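Local coordinates for protein NAD(P)-dependent oxidoreductase (Pseudomonas putida, PDB 7A3W) that probably reduces imines with NADPH as hydride donor, and is thought to carry out conjugate reduction and reductive amination, at residues R229-Y235 against D285-K291; H245-E250 against Y269-R274. All coordinates share one frame. Numbering follows the deposited sequence.

Interaction 1 (R229-Y235 against D285-K291)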
loop_
_atom_site.group_PDB
_atom_site.type_symbol
_atom_site.label_atom_id
_atom_site.label_comp_id
_atom_site.label_asym_id
_atom_site.label_seq_id
_atom_site.Cartn_x
_atom_site.Cartn_y
_atom_site.Cartn_z
ATOM N N ARG B 229 -8.127 4.004 15.721
ATOM C CA ARG B 229 -9.341 3.245 16.103
ATOM C C ARG B 229 -8.970 1.929 16.788
ATOM O O ARG B 229 -9.653 1.588 17.763
ATOM C CB ARG B 229 -10.226 2.974 14.888
ATOM C CG ARG B 229 -11.057 4.180 14.489
ATOM C CD ARG B 229 -11.859 3.848 13.256
ATOM N NE ARG B 229 -12.765 4.883 12.819
ATOM C CZ ARG B 229 -13.978 5.100 13.333
ATOM N NH1 ARG B 229 -14.430 4.364 14.338
ATOM N NH2 ARG B 229 -14.727 6.071 12.842
ATOM N N ILE B 230 -7.986 1.186 16.274
ATOM C CA ILE B 230 -7.576 -0.136 16.841
ATOM C C ILE B 230 -6.998 0.106 18.242
ATOM O O ILE B 230 -7.352 -0.624 19.155
ATOM C CB ILE B 230 -6.602 -0.886 15.906
ATOM C CG1 ILE B 230 -7.266 -1.263 14.575
ATOM C CG2 ILE B 230 -6.007 -2.109 16.585
ATOM C CD1 ILE B 230 -6.288 -1.490 13.423
ATOM N N ALA B 231 -6.195 1.157 18.408
ATOM C CA ALA B 231 -5.605 1.548 19.707
ATOM C C ALA B 231 -6.733 1.792 20.715
ATOM O O ALA B 231 -6.555 1.396 21.878
ATOM C CB ALA B 231 -4.743 2.776 19.570
ATOM N N ALA B 232 -7.824 2.445 20.284
ATOM C CA ALA B 232 -8.953 2.865 21.143
ATOM C C ALA B 232 -10.031 1.772 21.198
ATOM O O ALA B 232 -10.989 1.951 21.942
ATOM C CB ALA B 232 -9.513 4.168 20.650
ATOM N N SER B 233 -9.868 0.671 20.461
ATOM C CA SER B 233 -10.942 -0.318 20.213
ATOM C C SER B 233 -12.256 0.414 19.871
ATOM O O SER B 233 -13.321 0.047 20.390
ATOM C CB SER B 233 -11.074 -1.215 21.398
ATOM O OG SER B 233 -11.874 -2.324 21.063
ATOM N N ASP B 234 -12.180 1.457 19.041
ATOM C CA ASP B 234 -13.321 2.336 18.681
ATOM C C ASP B 234 -13.682 2.101 17.214
ATOM O O ASP B 234 -13.082 2.754 16.332
ATOM C CB ASP B 234 -12.989 3.811 18.913
ATOM C CG ASP B 234 -14.094 4.744 18.441
ATOM O OD1 ASP B 234 -15.234 4.259 18.246
ATOM O OD2 ASP B 234 -13.811 5.947 18.268
ATOM N N TYR B 235 -14.635 1.211 16.962
ATOM C CA TYR B 235 -14.980 0.723 15.612
ATOM C C TYR B 235 -16.352 1.235 15.174
ATOM O O TYR B 235 -16.946 0.572 14.335
ATOM C CB TYR B 235 -14.948 -0.803 15.612
ATOM C CG TYR B 235 -13.598 -1.379 15.936
ATOM C CD1 TYR B 235 -12.473 -0.996 15.227
ATOM C CD2 TYR B 235 -13.432 -2.272 16.986
ATOM C CE1 TYR B 235 -11.223 -1.520 15.513
ATOM C CE2 TYR B 235 -12.190 -2.810 17.283
ATOM C CZ TYR B 235 -11.081 -2.432 16.546
ATOM O OH TYR B 235 -9.841 -2.924 16.802
ATOM N N ASP B 285 -16.770 0.123 11.507
ATOM C CA ASP B 285 -15.645 0.657 10.706
ATOM C C ASP B 285 -14.771 -0.498 10.201
ATOM O O ASP B 285 -14.666 -1.554 10.867
ATOM C CB ASP B 285 -14.800 1.618 11.535
ATOM C CG ASP B 285 -13.818 2.429 10.708
ATOM O OD1 ASP B 285 -14.245 3.470 10.156
ATOM O OD2 ASP B 285 -12.635 2.010 10.622
ATOM N N ILE B 286 -14.119 -0.272 9.071
ATOM C CA ILE B 286 -13.236 -1.262 8.405
ATOM C C ILE B 286 -12.052 -1.599 9.317
ATOM O O ILE B 286 -11.541 -2.706 9.176
ATOM C CB ILE B 286 -12.801 -0.760 7.008
ATOM C CG1 ILE B 286 -12.224 -1.907 6.167
ATOM C CG2 ILE B 286 -11.863 0.447 7.095
ATOM C CD1 ILE B 286 -13.261 -2.899 5.732
ATOM N N ALA B 287 -11.660 -0.717 10.235
ATOM C CA ALA B 287 -10.579 -1.002 11.206
ATOM C C ALA B 287 -10.914 -2.270 12.015
ATOM O O ALA B 287 -9.987 -2.946 12.436
ATOM C CB ALA B 287 -10.319 0.197 12.082
ATOM N N SER B 288 -12.189 -2.618 12.185
ATOM C CA SER B 288 -12.624 -3.801 12.974
ATOM C C SER B 288 -12.039 -5.092 12.380
ATOM O O SER B 288 -12.056 -6.110 13.075
ATOM C CB SER B 288 -14.125 -3.856 13.062
ATOM O OG SER B 288 -14.705 -4.136 11.800
ATOM N N LEU B 289 -11.587 -5.078 11.120
ATOM C CA LEU B 289 -10.974 -6.284 10.504
ATOM C C LEU B 289 -9.765 -6.730 11.345
ATOM O O LEU B 289 -9.547 -7.929 11.442
ATOM C CB LEU B 289 -10.527 -5.991 9.074
ATOM C CG LEU B 289 -11.497 -6.391 7.972
ATOM C CD1 LEU B 289 -12.874 -5.782 8.179
ATOM C CD2 LEU B 289 -10.921 -5.976 6.634
ATOM N N PHE B 290 -9.030 -5.797 11.958
ATOM C CA PHE B 290 -7.869 -6.139 12.814
ATOM C C PHE B 290 -8.310 -7.127 13.899
ATOM O O PHE B 290 -7.628 -8.138 14.089
ATOM C CB PHE B 290 -7.248 -4.900 13.439
ATOM C CG PHE B 290 -6.061 -5.172 14.318
ATOM C CD1 PHE B 290 -6.225 -5.514 15.652
ATOM C CD2 PHE B 290 -4.769 -5.043 13.834
ATOM C CE1 PHE B 290 -5.130 -5.726 16.473
ATOM C CE2 PHE B 290 -3.671 -5.246 14.655
ATOM C CZ PHE B 290 -3.850 -5.579 15.977
ATOM N N LYS B 291 -9.424 -6.833 14.566
ATOM C CA LYS B 291 -9.950 -7.648 15.693
ATOM C C LYS B 291 -10.455 -8.974 15.134
ATOM O O LYS B 291 -10.233 -10.009 15.799
ATOM C CB LYS B 291 -11.020 -6.836 16.437
ATOM C CG LYS B 291 -11.889 -7.576 17.442
ATOM C CD LYS B 291 -12.952 -6.656 18.029
ATOM C CE LYS B 291 -13.908 -7.369 18.956
ATOM N NZ LYS B 291 -13.209 -7.781 20.192
HETATM O O HOH W 1 -12.588 5.357 9.854
#
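One backbone hydrogen bond joins the two segments directly: D285 N donates to Y235 O at 2.9 Å, where the chain has left the long helix 205-232 and the CA atoms of Y235 and D285 come within 5.0 Å.

Charge gathers at the same end. R229 NE lies 3.4 Å from D285 OD1, but that oxygen sits over the face of the guanidinium, so the attraction is between charges with no N-H directed at it; water 1 bridges the pair, giving 2.5 Å to D285 OD1 and a weak 3.0 Å bond from R229 NE. A long side chain lets R229 also reach forward along its own segment, NH1 to D234 O at 2.9 Å, while E238 takes a salt bridge from NH2.

Each segment is shaped by a local motif. S233, with positive phi, closes helix 205-232 in a Schellman motif, and D285 OD2 accepts from A287 N at 2.9 Å in an Asx turn, leading into the C-terminal helix 289-293 of the reductive-aminase-like domain.

Apolar contacts fill the rest. I230 CG2 stands 3.7 Å from the F290 ring centroid, over its face, and S288 CA lies 3.8 Å from the Y235 ring centroid, a second CH-pi contact. Small A287 allows close approach, its CB 4.2 Å from I230 CG1 and 3.9 Å from Y235 CE1. The K291 aliphatic chain extends the cover, CD lying 4.0 Å from Y235 CE2.

Interaction 2 (H245-E250 against Y269-R274); sequences HVAGQE and YLSYCR
Build two regular helical segments, 245-250 and 269-274, nearly antiparallel: their axes approach to 10.3 Å with a signed crossing angle of -154°, and V246 lies level with C273, their CA atoms 6.5 Å apart. V246, chi1 t, is the central wedge; its compact branches place CG2 3.4 Å from C273 CB and CG1 4.2 Å from L270 CD2. L270 (m, t) swings its end inward, CD2 reaching 3.9 Å from Q249 CB.

Y269, chi1 t and chi2 75°, spans the gap. Its ring edge meets Q249 CG, 3.6 Å from CE2, and its OH lies 3.2 Å from H245 CD2. The hydroxyl donates to water 2 at 2.8 Å, which in turn donates to H245 O (2.8 Å) and Q249 OE1 (3.1 Å). Q249 has chi1 -144° and chi2 p; its NE2 bonds to Y181 O of the second subunit, as H245 NE2, with chi1 m, does to Y129 OH there.

At the more exposed border E250 (m, t) and R274 (m, t, chi3 -149°) form a salt bridge, E250 OE2 accepting from NH2 at 3.1 Å and NH1 at 3.3 Å. Such an antiparallel helix pair belongs to the all-helical C-terminal domain of imine reductases, here beside the bound NADPH at the dimer interface.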
loop_
_atom_site.group_PDB
_atom_site.type_symbol
_atom_site.label_atom_id
_atom_site.label_comp_id
_atom_site.label_asym_id
_atom_site.label_seq_id
_atom_site.Cartn_x
_atom_site.Cartn_y
_atom_site.Cartn_z
ATOM N N HIS B 245 -18.299 -1.715 2.419
ATOM C CA HIS B 245 -16.983 -2.104 1.853
ATOM C C HIS B 245 -17.140 -3.405 1.056
ATOM O O HIS B 245 -16.625 -3.497 -0.075
ATOM C CB HIS B 245 -15.923 -2.295 2.943
ATOM C CG HIS B 245 -15.312 -1.024 3.433
ATOM N ND1 HIS B 245 -15.845 -0.300 4.463
ATOM C CD2 HIS B 245 -14.187 -0.384 3.064
ATOM C CE1 HIS B 245 -15.101 0.781 4.687
ATOM N NE2 HIS B 245 -14.067 0.737 3.857
ATOM N N VAL B 246 -17.882 -4.361 1.595
ATOM C CA VAL B 246 -18.008 -5.674 0.910
ATOM C C VAL B 246 -18.789 -5.456 -0.394
ATOM O O VAL B 246 -18.357 -5.970 -1.457
ATOM C CB VAL B 246 -18.658 -6.724 1.827
ATOM C CG1 VAL B 246 -19.063 -7.966 1.045
ATOM C CG2 VAL B 246 -17.701 -7.137 2.925
ATOM N N ALA B 247 -19.915 -4.741 -0.333
ATOM C CA ALA B 247 -20.787 -4.549 -1.512
ATOM C C ALA B 247 -19.965 -3.876 -2.607
ATOM O O ALA B 247 -20.081 -4.259 -3.742
ATOM C CB ALA B 247 -22.008 -3.749 -1.157
ATOM N N GLY B 248 -19.173 -2.870 -2.252
ATOM C CA GLY B 248 -18.308 -2.162 -3.215
ATOM C C GLY B 248 -17.237 -3.069 -3.794
ATOM O O GLY B 248 -17.049 -3.057 -5.016
ATOM N N GLN B 249 -16.537 -3.842 -2.964
ATOM C CA GLN B 249 -15.399 -4.652 -3.462
ATOM C C GLN B 249 -15.929 -5.847 -4.261
ATOM O O GLN B 249 -15.153 -6.385 -5.049
ATOM C CB GLN B 249 -14.432 -5.080 -2.356
ATOM C CG GLN B 249 -12.996 -5.094 -2.840
ATOM C CD GLN B 249 -12.405 -3.725 -3.084
ATOM O OE1 GLN B 249 -13.035 -2.706 -2.824
ATOM N NE2 GLN B 249 -11.170 -3.698 -3.560
ATOM N N GLU B 250 -17.193 -6.233 -4.095
ATOM C CA GLU B 250 -17.752 -7.316 -4.933
ATOM C C GLU B 250 -17.930 -6.789 -6.361
ATOM O O GLU B 250 -17.840 -7.577 -7.313
ATOM C CB GLU B 250 -19.065 -7.833 -4.359
ATOM C CG GLU B 250 -18.883 -8.709 -3.143
ATOM C CD GLU B 250 -20.189 -9.064 -2.445
ATOM O OE1 GLU B 250 -21.188 -8.352 -2.662
ATOM O OE2 GLU B 250 -20.203 -10.033 -1.661
ATOM N N TYR B 269 -8.553 -9.539 0.686
ATOM C CA TYR B 269 -9.254 -8.460 1.420
ATOM C C TYR B 269 -10.708 -8.869 1.679
ATOM O O TYR B 269 -11.198 -8.692 2.794
ATOM C CB TYR B 269 -9.172 -7.160 0.631
ATOM C CG TYR B 269 -10.142 -6.105 1.078
ATOM C CD1 TYR B 269 -9.952 -5.368 2.243
ATOM C CD2 TYR B 269 -11.260 -5.834 0.317
ATOM C CE1 TYR B 269 -10.850 -4.389 2.623
ATOM C CE2 TYR B 269 -12.164 -4.861 0.679
ATOM C CZ TYR B 269 -11.943 -4.114 1.817
ATOM O OH TYR B 269 -12.859 -3.158 2.144
ATOM N N LEU B 270 -11.389 -9.435 0.684
ATOM C CA LEU B 270 -12.819 -9.817 0.862
ATOM C C LEU B 270 -12.925 -10.899 1.937
ATOM O O LEU B 270 -13.895 -10.839 2.718
ATOM C CB LEU B 270 -13.427 -10.263 -0.468
ATOM C CG LEU B 270 -14.004 -9.135 -1.314
ATOM C CD1 LEU B 270 -14.395 -9.652 -2.692
ATOM C CD2 LEU B 270 -15.190 -8.480 -0.617
ATOM N N SER B 271 -11.973 -11.830 1.996
ATOM C CA SER B 271 -11.970 -12.903 3.023
ATOM C C SER B 271 -11.870 -12.271 4.412
ATOM O O SER B 271 -12.533 -12.751 5.338
ATOM C CB SER B 271 -10.880 -13.932 2.780
ATOM O OG SER B 271 -9.604 -13.450 3.180
ATOM N N TYR B 272 -11.091 -11.200 4.578
ATOM C CA TYR B 272 -10.936 -10.535 5.886
ATOM C C TYR B 272 -12.233 -9.790 6.224
ATOM O O TYR B 272 -12.682 -9.823 7.389
ATOM C CB TYR B 272 -9.717 -9.622 5.881
ATOM C CG TYR B 272 -8.403 -10.341 5.708
ATOM C CD1 TYR B 272 -8.290 -11.702 5.931
ATOM C CD2 TYR B 272 -7.248 -9.640 5.386
ATOM C CE1 TYR B 272 -7.079 -12.357 5.810
ATOM C CE2 TYR B 272 -6.022 -10.283 5.274
ATOM C CZ TYR B 272 -5.941 -11.653 5.481
ATOM O OH TYR B 272 -4.763 -12.340 5.376
ATOM N N CYS B 273 -12.828 -9.129 5.235
ATOM C CA CYS B 273 -14.161 -8.506 5.371
ATOM C C CYS B 273 -15.171 -9.545 5.850
ATOM O O CYS B 273 -15.922 -9.238 6.769
ATOM C CB CYS B 273 -14.629 -7.898 4.067
ATOM S SG CYS B 273 -13.735 -6.369 3.676
ATOM N N ARG B 274 -15.185 -10.724 5.231
ATOM C CA ARG B 274 -16.191 -11.772 5.551
ATOM C C ARG B 274 -15.927 -12.313 6.958
ATOM O O ARG B 274 -16.895 -12.519 7.692
ATOM C CB ARG B 274 -16.225 -12.824 4.443
ATOM C CG ARG B 274 -16.852 -12.292 3.163
ATOM C CD ARG B 274 -17.107 -13.381 2.153
ATOM N NE ARG B 274 -17.000 -12.871 0.794
ATOM C CZ ARG B 274 -17.869 -12.050 0.229
ATOM N NH1 ARG B 274 -18.925 -11.624 0.904
ATOM N NH2 ARG B 274 -17.690 -11.672 -1.022
HETATM O O HOH W 2 -14.275 -2.050 -0.048
#

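From the N terminus, the chain passes through the Rossmann-type domain and helix 173-200 before the long helix 205-232, whose end opens interaction 1. It then runs through helix 242-258 and back along helix 264-278, the pair joined by interaction 2, and only at D285-K291 does interaction 1 close its loop. Interaction 2 is therefore nested inside interaction 1. Centres 16 Å apart, the two meet directly: I286 CD1 packs 3.6 Å from H245 CG and 3.6 Å from Y269 OH, while L289 CG lies 3.7 Å from Y272 O. Residues turned away from helix 205-232 thus join the C-terminal segment to the helix pair, and both contacts touch the second subunit.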